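Local coordinates for protein tyrosine--tRNA ligase, mitochondrial (Emericella nidulans, PDB 5IHX) that probably catalyses the ATP-dependent joining of tyrosine to its cognate tRNA, releasing AMP and diphosphate, as a class I aminoacyl-tRNA synthetase, at residues A[77-82]-A[300-305]; A[37-42]-A[56-61]. One frame throughout, in Å; residues are numbered along the deposited sequence.

Interaction 1. Residues A[77-82]-A[300-305]; sequences PSMHVG and IWLDKD
His80 lies directly across from Trp301, where the loop carrying the HIGH-type signature of a class I synthetase (HVGH, residues 80-83) meets the chain at 300-305. The two residues form the non-hydrogen-bonded pair of a single antiparallel bridge, with His80 CA 4.0 Å from Trp301 CA. One bond closes the bridge on each side of this pair: Leu302 N donates to Met79 O at 3.0 Å, nearly straight at 169°, and Val81 N donates to Ile300 O at 2.9 Å, more bent at 144°. Met79 O also takes the hydroxyl of Ser78, with OG 2.6 Å from it, so two donors grip this carbonyl.

The imidazole of His80 turns its edge toward the face of the Trp301 six-membered ring in an offset edge-to-face pair, planes at 85°, with His80 CD2 the ring atom that comes close to Trp301 CZ3. The indole is met at its own edge by Ser78 O, 3.2 Å from Trp301 CZ3. Apolar contacts flank the bridge: Val81 CG2 lies against Ile300 CG2 at 3.6 Å, the two side chains running alongside each other in the same direction, and Leu302 CD1 packs on Met79 CB.

Further out, Gln139 of helix 126-153 accepts from Met79 N, Thr307 OG1 bonds to Trp301 N, and His83 packs edge-to-face with His80, whose side chain is about 10 Å from the bound tyrosine. The far end of 300-305 is folded by an Asx turn, in which Asp305 N donates to Asp303 OD2 at 2.6 Å.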
loop_
_atom_site.group_PDB
_atom_site.type_symbol
_atom_site.label_atom_id
_atom_site.label_comp_id
_atom_site.label_asym_id
_atom_site.label_seq_id
_atom_site.Cartn_x
_atom_site.Cartn_y
_atom_site.Cartn_z
ATOM N N PRO A 77 10.765 -22.453 -9.694
ATOM C CA PRO A 77 9.786 -23.165 -10.524
ATOM C C PRO A 77 9.205 -24.393 -9.823
ATOM O O PRO A 77 8.235 -24.982 -10.298
ATOM C CB PRO A 77 10.599 -23.572 -11.755
ATOM C CG PRO A 77 12.003 -23.616 -11.286
ATOM C CD PRO A 77 12.130 -22.554 -10.241
ATOM N N SER A 78 9.803 -24.762 -8.694
ATOM C CA SER A 78 9.410 -25.957 -7.964
ATOM C C SER A 78 9.500 -25.748 -6.461
ATOM O O SER A 78 10.310 -24.958 -5.976
ATOM C CB SER A 78 10.289 -27.142 -8.369
ATOM O OG SER A 78 10.088 -28.240 -7.496
ATOM N N MET A 79 8.652 -26.462 -5.732
ATOM C CA MET A 79 8.807 -26.597 -4.294
ATOM C C MET A 79 9.853 -27.661 -4.000
ATOM O O MET A 79 10.214 -28.447 -4.880
ATOM C CB MET A 79 7.475 -26.969 -3.646
ATOM C CG MET A 79 6.425 -25.873 -3.724
ATOM S SD MET A 79 4.943 -26.277 -2.792
ATOM C CE MET A 79 4.341 -27.677 -3.737
ATOM N N HIS A 80 10.330 -27.681 -2.760
ATOM C CA HIS A 80 11.255 -28.710 -2.304
ATOM C C HIS A 80 10.748 -29.277 -0.986
ATOM O O HIS A 80 9.727 -28.832 -0.465
ATOM C CB HIS A 80 12.673 -28.150 -2.151
ATOM C CG HIS A 80 12.745 -26.905 -1.328
ATOM N ND1 HIS A 80 13.048 -26.917 0.017
ATOM C CD2 HIS A 80 12.567 -25.605 -1.662
ATOM C CE1 HIS A 80 13.044 -25.678 0.477
ATOM N NE2 HIS A 80 12.754 -24.864 -0.522
ATOM N N VAL A 81 11.462 -30.260 -0.454
ATOM C CA VAL A 81 11.015 -30.987 0.728
ATOM C C VAL A 81 10.789 -30.045 1.912
ATOM O O VAL A 81 9.962 -30.322 2.778
ATOM C CB VAL A 81 12.026 -32.093 1.100
ATOM C CG1 VAL A 81 11.687 -32.725 2.448
ATOM C CG2 VAL A 81 12.056 -33.156 0.016
ATOM N N GLY A 82 11.519 -28.934 1.940
ATOM C CA GLY A 82 11.386 -27.961 3.010
ATOM C C GLY A 82 10.030 -27.270 3.083
ATOM O O GLY A 82 9.715 -26.637 4.089
ATOM N N ILE A 300 16.173 -30.218 -2.193
ATOM C CA ILE A 300 15.605 -31.473 -2.664
ATOM C C ILE A 300 14.249 -31.184 -3.304
ATOM O O ILE A 300 13.225 -31.136 -2.624
ATOM C CB ILE A 300 15.445 -32.488 -1.516
ATOM C CG1 ILE A 300 16.759 -32.632 -0.738
ATOM C CG2 ILE A 300 14.982 -33.833 -2.052
ATOM C CD1 ILE A 300 17.916 -33.190 -1.553
ATOM N N TRP A 301 14.255 -30.988 -4.618
ATOM C CA TRP A 301 13.064 -30.559 -5.344
ATOM C C TRP A 301 12.028 -31.667 -5.517
ATOM O O TRP A 301 12.365 -32.847 -5.582
ATOM C CB TRP A 301 13.468 -30.020 -6.716
ATOM C CG TRP A 301 14.546 -28.981 -6.645
ATOM C CD1 TRP A 301 15.876 -29.163 -6.886
ATOM C CD2 TRP A 301 14.386 -27.598 -6.307
ATOM N NE1 TRP A 301 16.553 -27.980 -6.721
ATOM C CE2 TRP A 301 15.661 -27.003 -6.365
ATOM C CE3 TRP A 301 13.286 -26.804 -5.963
ATOM C CZ2 TRP A 301 15.869 -25.653 -6.092
ATOM C CZ3 TRP A 301 13.495 -25.464 -5.690
ATOM C CH2 TRP A 301 14.776 -24.902 -5.758
ATOM N N LEU A 302 10.761 -31.267 -5.585
ATOM C CA LEU A 302 9.664 -32.200 -5.815
ATOM C C LEU A 302 9.433 -32.411 -7.308
ATOM O O LEU A 302 8.648 -33.273 -7.705
ATOM C CB LEU A 302 8.381 -31.693 -5.148
ATOM C CG LEU A 302 8.459 -31.462 -3.635
ATOM C CD1 LEU A 302 7.112 -31.022 -3.088
ATOM C CD2 LEU A 302 8.940 -32.714 -2.909
ATOM N N ASP A 303 10.120 -31.622 -8.129
ATOM C CA ASP A 303 10.042 -31.753 -9.581
ATOM C C ASP A 303 11.037 -32.800 -10.080
ATOM O O ASP A 303 12.245 -32.665 -9.885
ATOM C CB ASP A 303 10.311 -30.405 -10.257
ATOM C CG ASP A 303 10.119 -30.456 -11.764
ATOM O OD1 ASP A 303 9.631 -29.458 -12.332
ATOM O OD2 ASP A 303 10.448 -31.490 -12.381
ATOM N N LYS A 304 10.512 -33.841 -10.718
ATOM C CA LYS A 304 11.316 -34.948 -11.235
ATOM C C LYS A 304 12.445 -34.483 -12.161
ATOM O O LYS A 304 13.505 -35.108 -12.222
ATOM C CB LYS A 304 10.404 -35.930 -11.980
ATOM C CG LYS A 304 11.103 -37.091 -12.670
ATOM C CD LYS A 304 10.126 -37.818 -13.581
ATOM C CE LYS A 304 10.229 -39.325 -13.448
ATOM N NZ LYS A 304 11.527 -39.872 -13.926
ATOM N N ASP A 305 12.220 -33.386 -12.874
ATOM C CA ASP A 305 13.203 -32.885 -13.830
ATOM C C ASP A 305 14.335 -32.108 -13.157
ATOM O O ASP A 305 15.375 -31.870 -13.773
ATOM C CB ASP A 305 12.515 -32.000 -14.876
ATOM C CG ASP A 305 11.619 -32.793 -15.816
ATOM O OD1 ASP A 305 11.973 -33.939 -16.155
ATOM O OD2 ASP A 305 10.560 -32.268 -16.219
#

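Interaction 2. Residues A[37-42]-A[56-61]; sequences FVEHLE and LLHRVF
Helices 37-44 and 54-63 form a helix pair beside the central sheet of the class I catalytic domain, and they meet where Phe37, Val38 and Glu39 face Leu57, His58 and Phe61. Their short segments run at 123° to each other, with the axes 8.9 Å apart at closest approach. Val38 carries the middle of the contact through one branch: CG2 touches Leu57 CG at 3.8 Å, His58 CA at 3.6 Å and Phe61 CD2 at 3.7 Å.

A chi1 of -173° sets Phe37 CG anti to the backbone N, on the way to Phe61; CD2 of Phe37 stands over one face of the Phe61 ring, toward its rim, 3.6 Å from Phe61 CE1. With the planes at 48°, the two rings meet obliquely. At the partly exposed margin the Glu39 carboxylate passes the His58 imidazole at a slant, its OE2 3.3 Å from His58 CE1. The other carboxylate oxygen, OE1, accepts from Ser36 N, as in one half of a capping box at the start of helix 37-44. No direct hydrogen bond joins the segments, but a water accepts from Phe37 N and donates to Phe61 O.

Around the pair, Leu57 packs on Ile277 and Phe279 of strand 277-280, Glu42 makes a salt bridge to Arg54 near the start of helix 54-63, and Phe37 rests on Trp92 of helix 84-95 and meets the ring of Trp96 edge-to-face.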
loop_
_atom_site.group_PDB
_atom_site.type_symbol
_atom_site.label_atom_id
_atom_site.label_comp_id
_atom_site.label_asym_id
_atom_site.label_seq_id
_atom_site.Cartn_x
_atom_site.Cartn_y
_atom_site.Cartn_z
ATOM N N PHE A 37 -8.829 -33.451 15.133
ATOM C CA PHE A 37 -7.816 -33.184 14.124
ATOM C C PHE A 37 -6.512 -32.734 14.775
ATOM O O PHE A 37 -5.427 -33.083 14.312
ATOM C CB PHE A 37 -8.314 -32.134 13.130
ATOM C CG PHE A 37 -7.393 -31.921 11.965
ATOM C CD1 PHE A 37 -7.137 -32.949 11.073
ATOM C CD2 PHE A 37 -6.795 -30.690 11.753
ATOM C CE1 PHE A 37 -6.289 -32.757 9.999
ATOM C CE2 PHE A 37 -5.951 -30.493 10.680
ATOM C CZ PHE A 37 -5.699 -31.528 9.800
ATOM N N VAL A 38 -6.622 -31.969 15.858
ATOM C CA VAL A 38 -5.446 -31.486 16.576
ATOM C C VAL A 38 -4.711 -32.634 17.261
ATOM O O VAL A 38 -3.497 -32.776 17.119
ATOM C CB VAL A 38 -5.823 -30.420 17.630
ATOM C CG1 VAL A 38 -4.611 -30.038 18.481
ATOM C CG2 VAL A 38 -6.403 -29.193 16.953
ATOM N N GLU A 39 -5.451 -33.433 18.025
ATOM C CA GLU A 39 -4.879 -34.585 18.713
ATOM C C GLU A 39 -4.195 -35.502 17.709
ATOM O O GLU A 39 -3.137 -36.068 17.981
ATOM C CB GLU A 39 -5.963 -35.341 19.483
ATOM C CG GLU A 39 -6.536 -34.556 20.657
ATOM C CD GLU A 39 -7.760 -35.212 21.271
ATOM O OE1 GLU A 39 -8.526 -35.868 20.533
ATOM O OE2 GLU A 39 -7.963 -35.059 22.495
ATOM N N HIS A 40 -4.809 -35.638 16.541
ATOM C CA HIS A 40 -4.237 -36.437 15.471
ATOM C C HIS A 40 -2.907 -35.865 14.988
ATOM O O HIS A 40 -1.926 -36.593 14.867
ATOM C CB HIS A 40 -5.206 -36.534 14.296
ATOM C CG HIS A 40 -4.599 -37.150 13.080
ATOM N ND1 HIS A 40 -4.278 -38.488 13.006
ATOM C CD2 HIS A 40 -4.221 -36.607 11.898
ATOM C CE1 HIS A 40 -3.745 -38.747 11.825
ATOM N NE2 HIS A 40 -3.700 -37.621 11.136
ATOM N N LEU A 41 -2.872 -34.561 14.725
ATOM C CA LEU A 41 -1.655 -33.914 14.237
ATOM C C LEU A 41 -0.538 -33.979 15.268
ATOM O O LEU A 41 0.633 -34.137 14.919
ATOM C CB LEU A 41 -1.922 -32.455 13.860
ATOM C CG LEU A 41 -2.739 -32.183 12.593
ATOM C CD1 LEU A 41 -2.895 -30.684 12.386
ATOM C CD2 LEU A 41 -2.106 -32.822 11.365
ATOM N N GLU A 42 -0.901 -33.843 16.538
ATOM C CA GLU A 42 0.074 -33.938 17.616
ATOM C C GLU A 42 0.715 -35.320 17.624
ATOM O O GLU A 42 1.918 -35.462 17.842
ATOM C CB GLU A 42 -0.595 -33.648 18.960
ATOM C CG GLU A 42 -0.854 -32.165 19.195
ATOM C CD GLU A 42 -1.821 -31.905 20.335
ATOM O OE1 GLU A 42 -1.750 -30.814 20.939
ATOM O OE2 GLU A 42 -2.664 -32.782 20.616
ATOM N N LEU A 56 -7.991 -24.242 22.606
ATOM C CA LEU A 56 -9.007 -23.609 21.774
ATOM C C LEU A 56 -8.960 -24.173 20.354
ATOM O O LEU A 56 -9.999 -24.439 19.755
ATOM C CB LEU A 56 -8.826 -22.092 21.747
ATOM C CG LEU A 56 -9.796 -21.329 20.841
ATOM C CD1 LEU A 56 -11.244 -21.659 21.187
ATOM C CD2 LEU A 56 -9.553 -19.832 20.931
ATOM N N LEU A 57 -7.752 -24.358 19.829
ATOM C CA LEU A 57 -7.574 -24.943 18.502
ATOM C C LEU A 57 -8.230 -26.315 18.456
ATOM O O LEU A 57 -8.964 -26.639 17.523
ATOM C CB LEU A 57 -6.089 -25.053 18.151
ATOM C CG LEU A 57 -5.762 -25.498 16.721
ATOM C CD1 LEU A 57 -6.138 -24.428 15.710
ATOM C CD2 LEU A 57 -4.292 -25.860 16.598
ATOM N N HIS A 58 -7.953 -27.115 19.478
ATOM C CA HIS A 58 -8.589 -28.416 19.641
ATOM C C HIS A 58 -10.112 -28.304 19.665
ATOM O O HIS A 58 -10.801 -29.078 18.997
ATOM C CB HIS A 58 -8.066 -29.098 20.908
ATOM C CG HIS A 58 -8.860 -30.295 21.326
ATOM N ND1 HIS A 58 -8.693 -31.537 20.753
ATOM C CD2 HIS A 58 -9.794 -30.451 22.296
ATOM C CE1 HIS A 58 -9.513 -32.400 21.330
ATOM N NE2 HIS A 58 -10.189 -31.763 22.271
ATOM N N ARG A 59 -10.643 -27.353 20.431
ATOM C CA ARG A 59 -12.094 -27.195 20.511
ATOM C C ARG A 59 -12.681 -26.786 19.160
ATOM O O ARG A 59 -13.738 -27.276 18.765
ATOM C CB ARG A 59 -12.501 -26.159 21.562
ATOM C CG ARG A 59 -12.658 -26.721 22.969
ATOM C CD ARG A 59 -13.559 -25.844 23.833
ATOM N NE ARG A 59 -13.006 -24.520 24.117
ATOM C CZ ARG A 59 -13.718 -23.393 24.112
ATOM N NH1 ARG A 59 -15.021 -23.410 23.843
ATOM N NH2 ARG A 59 -13.128 -22.236 24.381
ATOM N N VAL A 60 -12.002 -25.880 18.462
ATOM C CA VAL A 60 -12.478 -25.409 17.163
ATOM C C VAL A 60 -12.644 -26.569 16.184
ATOM O O VAL A 60 -13.686 -26.703 15.541
ATOM C CB VAL A 60 -11.518 -24.352 16.555
ATOM C CG1 VAL A 60 -11.834 -24.103 15.077
ATOM C CG2 VAL A 60 -11.600 -23.047 17.327
ATOM N N PHE A 61 -11.618 -27.409 16.078
ATOM C CA PHE A 61 -11.648 -28.528 15.142
ATOM C C PHE A 61 -12.607 -29.622 15.593
ATOM O O PHE A 61 -13.169 -30.339 14.766
ATOM C CB PHE A 61 -10.246 -29.106 14.954
ATOM C CG PHE A 61 -9.424 -28.372 13.936
ATOM C CD1 PHE A 61 -9.713 -28.488 12.586
ATOM C CD2 PHE A 61 -8.365 -27.569 14.322
ATOM C CE1 PHE A 61 -8.963 -27.815 11.641
ATOM C CE2 PHE A 61 -7.607 -26.895 13.380
ATOM C CZ PHE A 61 -7.907 -27.018 12.038
HETATM O O HOH W 1 -11.703 -32.833 14.729
#

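Interactions 1 and 2 lie on opposite sides of the chain's centre, about 15 Å apart at their nearest atoms, and share no residue. Interaction 1 joins two loops some 220 residues apart and is partly buried; backbone hydrogen bonds and one aromatic pair hold it beside the active site. Interaction 2 is a local, buried contact between helices close in sequence, made mostly by apolar side chains, with a polar Glu39-His58 margin and one bridging water. Helix 84-95 is a common neighbour: Phe87 and Met84 touch Met79 and Leu302 of interaction 1, while Trp92 and Val89 touch Phe37 and Leu41 of helix 37-44. This helix directly follows the signature loop, and its side chains touch both contacts.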